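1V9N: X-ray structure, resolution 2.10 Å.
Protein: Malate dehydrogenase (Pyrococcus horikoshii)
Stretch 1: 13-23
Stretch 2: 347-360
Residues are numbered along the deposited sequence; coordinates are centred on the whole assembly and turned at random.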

ATOM      1  N   ARG A  13     -12.857  31.498  12.697  1.00 53.50           N
ATOM      2  CA  ARG A  13     -12.278  31.600  11.367  1.00 53.06           C
ATOM      3  C   ARG A  13     -11.023  32.462  11.426  1.00 52.26           C
ATOM      4  O   ARG A  13     -11.051  33.581  11.938  1.00 52.91           O
ATOM      5  N   VAL A  14      -9.923  31.933  10.906  1.00 50.41           N
ATOM      6  CA  VAL A  14      -8.661  32.657  10.891  1.00 48.11           C
ATOM      7  C   VAL A  14      -8.140  32.720   9.463  1.00 47.77           C
ATOM      8  O   VAL A  14      -7.961  31.691   8.818  1.00 49.69           O
ATOM      9  N   PRO A  15      -7.901  33.934   8.946  1.00 47.52           N
ATOM     10  CA  PRO A  15      -7.395  34.088   7.580  1.00 46.86           C
ATOM     11  C   PRO A  15      -6.167  33.213   7.350  1.00 46.86           C
ATOM     12  O   PRO A  15      -5.189  33.299   8.091  1.00 45.97           O
ATOM     13  N   LYS A  16      -6.234  32.371   6.325  1.00 45.88           N
ATOM     14  CA  LYS A  16      -5.139  31.471   5.988  1.00 45.15           C
ATOM     15  C   LYS A  16      -3.788  32.174   6.097  1.00 45.24           C
ATOM     16  O   LYS A  16      -2.878  31.690   6.773  1.00 44.23           O
ATOM     17  N   ASP A  17      -3.674  33.323   5.438  1.00 44.75           N
ATOM     18  CA  ASP A  17      -2.446  34.110   5.434  1.00 44.73           C
ATOM     19  C   ASP A  17      -2.026  34.542   6.837  1.00 43.79           C
ATOM     20  O   ASP A  17      -0.842  34.739   7.112  1.00 42.55           O
ATOM     21  N   ARG A  18      -3.008  34.685   7.720  1.00 42.81           N
ATOM     22  CA  ARG A  18      -2.754  35.095   9.093  1.00 42.35           C
ATOM     23  C   ARG A  18      -2.179  33.945   9.905  1.00 39.69           C
ATOM     24  O   ARG A  18      -1.234  34.125  10.671  1.00 38.27           O
ATOM     25  N   LEU A  19      -2.759  32.761   9.738  1.00 36.98           N
ATOM     26  CA  LEU A  19      -2.292  31.583  10.454  1.00 34.86           C
ATOM     27  C   LEU A  19      -0.865  31.277  10.016  1.00 33.48           C
ATOM     28  O   LEU A  19      -0.002  30.961  10.838  1.00 34.84           O
ATOM     29  N   PHE A  20      -0.622  31.397   8.716  1.00 30.39           N
ATOM     30  CA  PHE A  20       0.691  31.138   8.143  1.00 28.71           C
ATOM     31  C   PHE A  20       1.774  32.035   8.735  1.00 28.52           C
ATOM     32  O   PHE A  20       2.809  31.545   9.185  1.00 26.08           O
ATOM     33  N   SER A  21       1.541  33.346   8.712  1.00 26.38           N
ATOM     34  CA  SER A  21       2.516  34.305   9.231  1.00 28.68           C
ATOM     35  C   SER A  21       2.750  34.100  10.726  1.00 26.05           C
ATOM     36  O   SER A  21       3.847  34.318  11.226  1.00 26.19           O
ATOM     37  N   PHE A  22       1.710  33.683  11.433  1.00 27.10           N
ATOM     38  CA  PHE A  22       1.827  33.430  12.859  1.00 26.67           C
ATOM     39  C   PHE A  22       2.860  32.330  13.088  1.00 27.21           C
ATOM     40  O   PHE A  22       3.841  32.526  13.811  1.00 26.48           O
ATOM     41  N   ILE A  23       2.637  31.174  12.462  1.00 25.73           N
ATOM     42  CA  ILE A  23       3.544  30.038  12.594  1.00 24.63           C
ATOM     43  C   ILE A  23       4.978  30.453  12.298  1.00 23.42           C
ATOM     44  O   ILE A  23       5.897  30.094  13.033  1.00 22.17           O
ATOM     45  N   GLU A 347      -4.436  28.049  23.124  1.00 39.12           N
ATOM     46  CA  GLU A 347      -3.136  27.400  23.195  1.00 37.03           C
ATOM     47  C   GLU A 347      -2.102  28.133  22.338  1.00 35.23           C
ATOM     48  O   GLU A 347      -0.973  28.354  22.771  1.00 34.00           O
ATOM     49  N   LEU A 348      -2.494  28.520  21.129  1.00 33.50           N
ATOM     50  CA  LEU A 348      -1.591  29.222  20.224  1.00 31.97           C
ATOM     51  C   LEU A 348      -1.211  30.610  20.735  1.00 31.59           C
ATOM     52  O   LEU A 348      -0.080  31.056  20.547  1.00 29.95           O
ATOM     53  N   ASN A 349      -2.151  31.300  21.371  1.00 31.04           N
ATOM     54  CA  ASN A 349      -1.853  32.624  21.900  1.00 30.48           C
ATOM     55  C   ASN A 349      -0.931  32.515  23.113  1.00 27.19           C
ATOM     56  O   ASN A 349      -0.112  33.394  23.356  1.00 27.34           O
ATOM     57  N   GLU A 350      -1.060  31.428  23.867  1.00 27.36           N
ATOM     58  CA  GLU A 350      -0.199  31.204  25.022  1.00 29.52           C
ATOM     59  C   GLU A 350       1.229  30.974  24.507  1.00 29.13           C
ATOM     60  O   GLU A 350       2.200  31.460  25.090  1.00 29.63           O
ATOM     61  N   ILE A 351       1.348  30.233  23.408  1.00 26.94           N
ATOM     62  CA  ILE A 351       2.651  29.972  22.800  1.00 25.60           C
ATOM     63  C   ILE A 351       3.259  31.299  22.363  1.00 25.08           C
ATOM     64  O   ILE A 351       4.458  31.536  22.543  1.00 24.25           O
ATOM     65  N   ALA A 352       2.426  32.161  21.788  1.00 24.25           N
ATOM     66  CA  ALA A 352       2.876  33.471  21.329  1.00 24.86           C
ATOM     67  C   ALA A 352       3.399  34.296  22.513  1.00 26.12           C
ATOM     68  O   ALA A 352       4.411  34.988  22.402  1.00 26.04           O
ATOM     69  N   LYS A 353       2.702  34.219  23.643  1.00 27.28           N
ATOM     70  CA  LYS A 353       3.097  34.949  24.847  1.00 30.05           C
ATOM     71  C   LYS A 353       4.420  34.407  25.384  1.00 28.98           C
ATOM     72  O   LYS A 353       5.326  35.170  25.713  1.00 30.41           O
ATOM     73  N   ARG A 354       4.528  33.084  25.463  1.00 27.47           N
ATOM     74  CA  ARG A 354       5.741  32.440  25.956  1.00 26.19           C
ATOM     75  C   ARG A 354       6.984  32.838  25.166  1.00 26.44           C
ATOM     76  O   ARG A 354       7.992  33.235  25.746  1.00 27.76           O
ATOM     77  N   VAL A 355       6.913  32.723  23.842  1.00 25.02           N
ATOM     78  CA  VAL A 355       8.049  33.046  22.989  1.00 25.00           C
ATOM     79  C   VAL A 355       8.197  34.543  22.740  1.00 25.37           C
ATOM     80  O   VAL A 355       9.244  35.002  22.295  1.00 26.51           O
ATOM     81  N   GLY A 356       7.141  35.299  23.011  1.00 26.37           N
ATOM     82  CA  GLY A 356       7.205  36.739  22.832  1.00 28.34           C
ATOM     83  C   GLY A 356       6.950  37.298  21.446  1.00 28.86           C
ATOM     84  O   GLY A 356       7.743  38.097  20.953  1.00 28.55           O
ATOM     85  N   VAL A 357       5.852  36.884  20.814  1.00 29.78           N
ATOM     86  CA  VAL A 357       5.485  37.384  19.486  1.00 29.38           C
ATOM     87  C   VAL A 357       3.986  37.653  19.433  1.00 30.13           C
ATOM     88  O   VAL A 357       3.234  37.184  20.288  1.00 28.28           O
ATOM     89  N   GLU A 358       3.555  38.414  18.431  1.00 32.52           N
ATOM     90  CA  GLU A 358       2.137  38.720  18.263  1.00 34.55           C
ATOM     91  C   GLU A 358       1.389  37.415  18.007  1.00 34.06           C
ATOM     92  O   GLU A 358       1.822  36.596  17.195  1.00 33.11           O
ATOM     93  N   GLY A 359       0.267  37.230  18.695  1.00 34.04           N
ATOM     94  CA  GLY A 359      -0.519  36.022  18.523  1.00 36.28           C
ATOM     95  C   GLY A 359      -1.523  36.120  17.390  1.00 37.59           C
ATOM     96  O   GLY A 359      -1.273  36.777  16.378  1.00 36.30           O
ATOM     97  N   LEU A 360      -2.665  35.463  17.560  1.00 39.87           N
ATOM     98  CA  LEU A 360      -3.716  35.477  16.546  1.00 42.89           C
ATOM     99  C   LEU A 360      -4.902  36.330  16.974  1.00 45.32           C
ATOM    100  O   LEU A 360      -5.271  37.237  16.195  1.00 46.41           O
ATOM    101  OXT LEU A 360      -5.452  36.072  18.070  1.00 46.22           O
TER

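Packing of residues 13-23 against the C-terminal segment 347-360 of the same chain. The side-chain contacts are apolar, and the contact buries 374 Å², both sides summed; no hydrogen bond crosses it. The axes of helices 16-23 and 347-355 stay 12.2 Å apart at their closest, inclined by 37°; Phe-22 reaches across toward Leu-348 and Ala-352, and the C-terminal tail adds Leu-360. Phe-22 (chi1 t) points toward the second stretch and has the largest covered area. Leu-360 (chi1 m, chi2 t) lies over one face of its ring, CG 4.2 Å from the centroid of Phe-22 in a CH-pi contact. At the ring edge, Phe-22 CE1 meets Ala-352 CB at 3.8 Å and Phe-22 CD1 lies 3.7 Å from Glu-358 O. Phe-22 CZ also comes within 3.3 Å of Leu-348 O. Among the aliphatic contacts, Leu-360 CD2 touches Phe-22 CB (3.7 Å), Arg-18 CG (3.8 Å) and Val-14 CG1 (4.1 Å; Val-14 chi1 t), so the methylene part of the arginine joins the apolar cluster. Leu-19 (t, p) starts sideways, but its CD1 approaches Leu-360 CD1 at 3.8 Å and Leu-348 CD1 at 4.4 Å (Leu-348 m, t). Within the second stretch, Leu-360 N donates to Asn-349 OD1 (2.8 Å, N-H...O angle 162°), tying the chain end to the helix. A CB on Gly-359 would clash with that same OD1.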

ATOM      1  CB  ARG A  13     -13.281  32.222  10.391  1.00 53.29           C
ATOM      2  CG  ARG A  13     -13.755  31.283   9.294  1.00 53.87           C
ATOM      3  CD  ARG A  13     -14.609  30.158   9.849  1.00 54.68           C
ATOM      4  NE  ARG A  13     -14.959  29.190   8.814  1.00 56.09           N
ATOM      5  CZ  ARG A  13     -15.785  28.166   8.998  1.00 57.16           C
ATOM      6  NH1 ARG A  13     -16.357  27.973  10.179  1.00 57.64           N
ATOM      7  NH2 ARG A  13     -16.037  27.328   8.001  1.00 56.72           N
ATOM      8  CB  VAL A  14      -7.598  31.959  11.773  1.00 47.37           C
ATOM      9  CG1 VAL A  14      -6.300  32.741  11.733  1.00 46.71           C
ATOM     10  CG2 VAL A  14      -8.101  31.835  13.202  1.00 44.45           C
ATOM     11  CB  PRO A  15      -7.072  35.575   7.505  1.00 47.66           C
ATOM     12  CG  PRO A  15      -8.127  36.176   8.380  1.00 47.84           C
ATOM     13  CD  PRO A  15      -8.117  35.250   9.574  1.00 47.54           C
ATOM     14  CB  LYS A  16      -5.347  30.926   4.569  1.00 44.87           C
ATOM     15  CG  LYS A  16      -4.325  29.902   4.108  1.00 43.24           C
ATOM     16  CD  LYS A  16      -3.056  30.559   3.599  1.00 43.25           C
ATOM     17  CE  LYS A  16      -2.076  29.523   3.087  1.00 44.05           C
ATOM     18  NZ  LYS A  16      -0.817  30.141   2.597  1.00 45.60           N
ATOM     19  CB  ASP A  17      -2.640  35.344   4.554  1.00 47.35           C
ATOM     20  CG  ASP A  17      -3.125  34.988   3.163  1.00 50.27           C
ATOM     21  OD1 ASP A  17      -2.325  34.427   2.382  1.00 50.88           O
ATOM     22  OD2 ASP A  17      -4.309  35.258   2.859  1.00 51.70           O
ATOM     23  CB  ARG A  18      -4.054  35.590   9.731  1.00 44.73           C
ATOM     24  CG  ARG A  18      -3.919  36.083  11.161  1.00 47.99           C
ATOM     25  CD  ARG A  18      -5.044  37.054  11.468  1.00 52.34           C
ATOM     26  NE  ARG A  18      -4.978  38.212  10.579  1.00 55.62           N
ATOM     27  CZ  ARG A  18      -5.937  39.125  10.457  1.00 57.43           C
ATOM     28  NH1 ARG A  18      -7.053  39.020  11.167  1.00 58.59           N
ATOM     29  NH2 ARG A  18      -5.776  40.146   9.623  1.00 57.88           N
ATOM     30  CB  LEU A  19      -3.199  30.386  10.154  1.00 33.84           C
ATOM     31  CG  LEU A  19      -2.916  29.103  10.938  1.00 32.14           C
ATOM     32  CD1 LEU A  19      -3.072  29.369  12.429  1.00 31.97           C
ATOM     33  CD2 LEU A  19      -3.872  28.012  10.495  1.00 32.91           C
ATOM     34  CB  PHE A  20       0.657  31.347   6.627  1.00 27.80           C
ATOM     35  CG  PHE A  20       1.959  31.046   5.946  1.00 27.49           C
ATOM     36  CD1 PHE A  20       2.222  29.772   5.448  1.00 27.53           C
ATOM     37  CD2 PHE A  20       2.934  32.028   5.814  1.00 27.57           C
ATOM     38  CE1 PHE A  20       3.435  29.484   4.830  1.00 25.19           C
ATOM     39  CE2 PHE A  20       4.152  31.747   5.198  1.00 27.82           C
ATOM     40  CZ  PHE A  20       4.401  30.470   4.706  1.00 26.71           C
ATOM     41  CB  SER A  21       2.045  35.741   8.971  1.00 29.30           C
ATOM     42  OG  SER A  21       0.832  36.004   9.652  1.00 35.59           O
ATOM     43  CB  PHE A  22       0.482  32.994  13.433  1.00 26.45           C
ATOM     44  CG  PHE A  22       0.578  32.427  14.818  1.00 27.90           C
ATOM     45  CD1 PHE A  22       0.929  33.235  15.893  1.00 27.29           C
ATOM     46  CD2 PHE A  22       0.363  31.071  15.042  1.00 29.79           C
ATOM     47  CE1 PHE A  22       1.067  32.701  17.167  1.00 28.06           C
ATOM     48  CE2 PHE A  22       0.500  30.526  16.317  1.00 28.75           C
ATOM     49  CZ  PHE A  22       0.853  31.341  17.378  1.00 27.91           C
ATOM     50  CB  ILE A  23       3.146  28.881  11.632  1.00 23.89           C
ATOM     51  CG1 ILE A  23       1.764  28.351  12.007  1.00 22.26           C
ATOM     52  CG2 ILE A  23       4.172  27.750  11.707  1.00 21.80           C
ATOM     53  CD1 ILE A  23       1.186  27.380  10.989  1.00 24.67           C
ATOM     54  CB  GLU A 347      -3.293  25.951  22.731  1.00 39.30           C
ATOM     55  CG  GLU A 347      -2.011  25.136  22.623  1.00 42.69           C
ATOM     56  CD  GLU A 347      -2.284  23.725  22.125  1.00 44.53           C
ATOM     57  OE1 GLU A 347      -2.950  22.955  22.853  1.00 45.16           O
ATOM     58  OE2 GLU A 347      -1.846  23.388  21.003  1.00 45.05           O
ATOM     59  CB  LEU A 348      -2.218  29.340  18.828  1.00 32.35           C
ATOM     60  CG  LEU A 348      -2.509  28.022  18.104  1.00 32.00           C
ATOM     61  CD1 LEU A 348      -3.068  28.312  16.717  1.00 33.47           C
ATOM     62  CD2 LEU A 348      -1.234  27.199  18.002  1.00 31.31           C
ATOM     63  CB  ASN A 349      -3.146  33.367  22.256  1.00 31.57           C
ATOM     64  CG  ASN A 349      -3.878  33.870  21.024  1.00 33.33           C
ATOM     65  OD1 ASN A 349      -3.277  34.494  20.145  1.00 32.69           O
ATOM     66  ND2 ASN A 349      -5.180  33.607  20.956  1.00 33.75           N
ATOM     67  CB  GLU A 350      -0.678  29.988  25.816  1.00 33.32           C
ATOM     68  CG  GLU A 350       0.220  29.595  26.981  1.00 41.29           C
ATOM     69  CD  GLU A 350       0.385  30.706  28.010  1.00 46.14           C
ATOM     70  OE1 GLU A 350       1.000  31.746  27.678  1.00 48.64           O
ATOM     71  OE2 GLU A 350      -0.102  30.537  29.153  1.00 47.08           O
ATOM     72  CB  ILE A 351       2.529  29.047  21.560  1.00 24.73           C
ATOM     73  CG1 ILE A 351       2.221  27.618  22.004  1.00 23.00           C
ATOM     74  CG2 ILE A 351       3.815  29.098  20.735  1.00 23.27           C
ATOM     75  CD1 ILE A 351       2.078  26.634  20.848  1.00 26.43           C
ATOM     76  CB  ALA A 352       1.726  34.206  20.640  1.00 25.11           C
ATOM     77  CB  LYS A 353       2.014  34.823  25.924  1.00 32.60           C
ATOM     78  CG  LYS A 353       0.659  35.369  25.503  1.00 38.53           C
ATOM     79  CD  LYS A 353      -0.436  34.957  26.469  1.00 40.70           C
ATOM     80  CE  LYS A 353      -1.799  35.414  25.970  1.00 43.62           C
ATOM     81  NZ  LYS A 353      -2.898  34.988  26.878  1.00 45.42           N
ATOM     82  CB  ARG A 354       5.594  30.917  25.908  1.00 24.65           C
ATOM     83  CG  ARG A 354       6.836  30.158  26.353  1.00 22.67           C
ATOM     84  CD  ARG A 354       6.641  28.648  26.239  1.00 22.14           C
ATOM     85  NE  ARG A 354       7.739  27.897  26.849  1.00 21.57           N
ATOM     86  CZ  ARG A 354       8.022  26.628  26.570  1.00 24.87           C
ATOM     87  NH1 ARG A 354       7.288  25.961  25.685  1.00 25.12           N
ATOM     88  NH2 ARG A 354       9.037  26.020  27.175  1.00 21.35           N
ATOM     89  CB  VAL A 355       7.952  32.311  21.628  1.00 25.84           C
ATOM     90  CG1 VAL A 355       7.882  30.812  21.857  1.00 23.69           C
ATOM     91  CG2 VAL A 355       6.732  32.792  20.853  1.00 26.45           C
ATOM     92  CB  VAL A 357       5.833  36.373  18.347  1.00 28.54           C
ATOM     93  CG1 VAL A 357       7.326  36.110  18.316  1.00 28.88           C
ATOM     94  CG2 VAL A 357       5.056  35.078  18.529  1.00 25.37           C
ATOM     95  CB  GLU A 358       1.925  39.660  17.071  1.00 36.66           C
ATOM     96  CG  GLU A 358       0.482  40.129  16.907  1.00 41.81           C
ATOM     97  CD  GLU A 358       0.208  40.745  15.541  1.00 45.48           C
ATOM     98  OE1 GLU A 358       1.021  41.580  15.083  1.00 47.13           O
ATOM     99  OE2 GLU A 358      -0.828  40.399  14.929  1.00 45.78           O
ATOM    100  CB  LEU A 360      -4.196  34.057  16.254  1.00 41.52           C
ATOM    101  CG  LEU A 360      -3.262  33.181  15.425  1.00 41.73           C
ATOM    102  CD1 LEU A 360      -3.848  31.787  15.300  1.00 42.20           C
ATOM    103  CD2 LEU A 360      -3.066  33.808  14.055  1.00 41.58           C
TER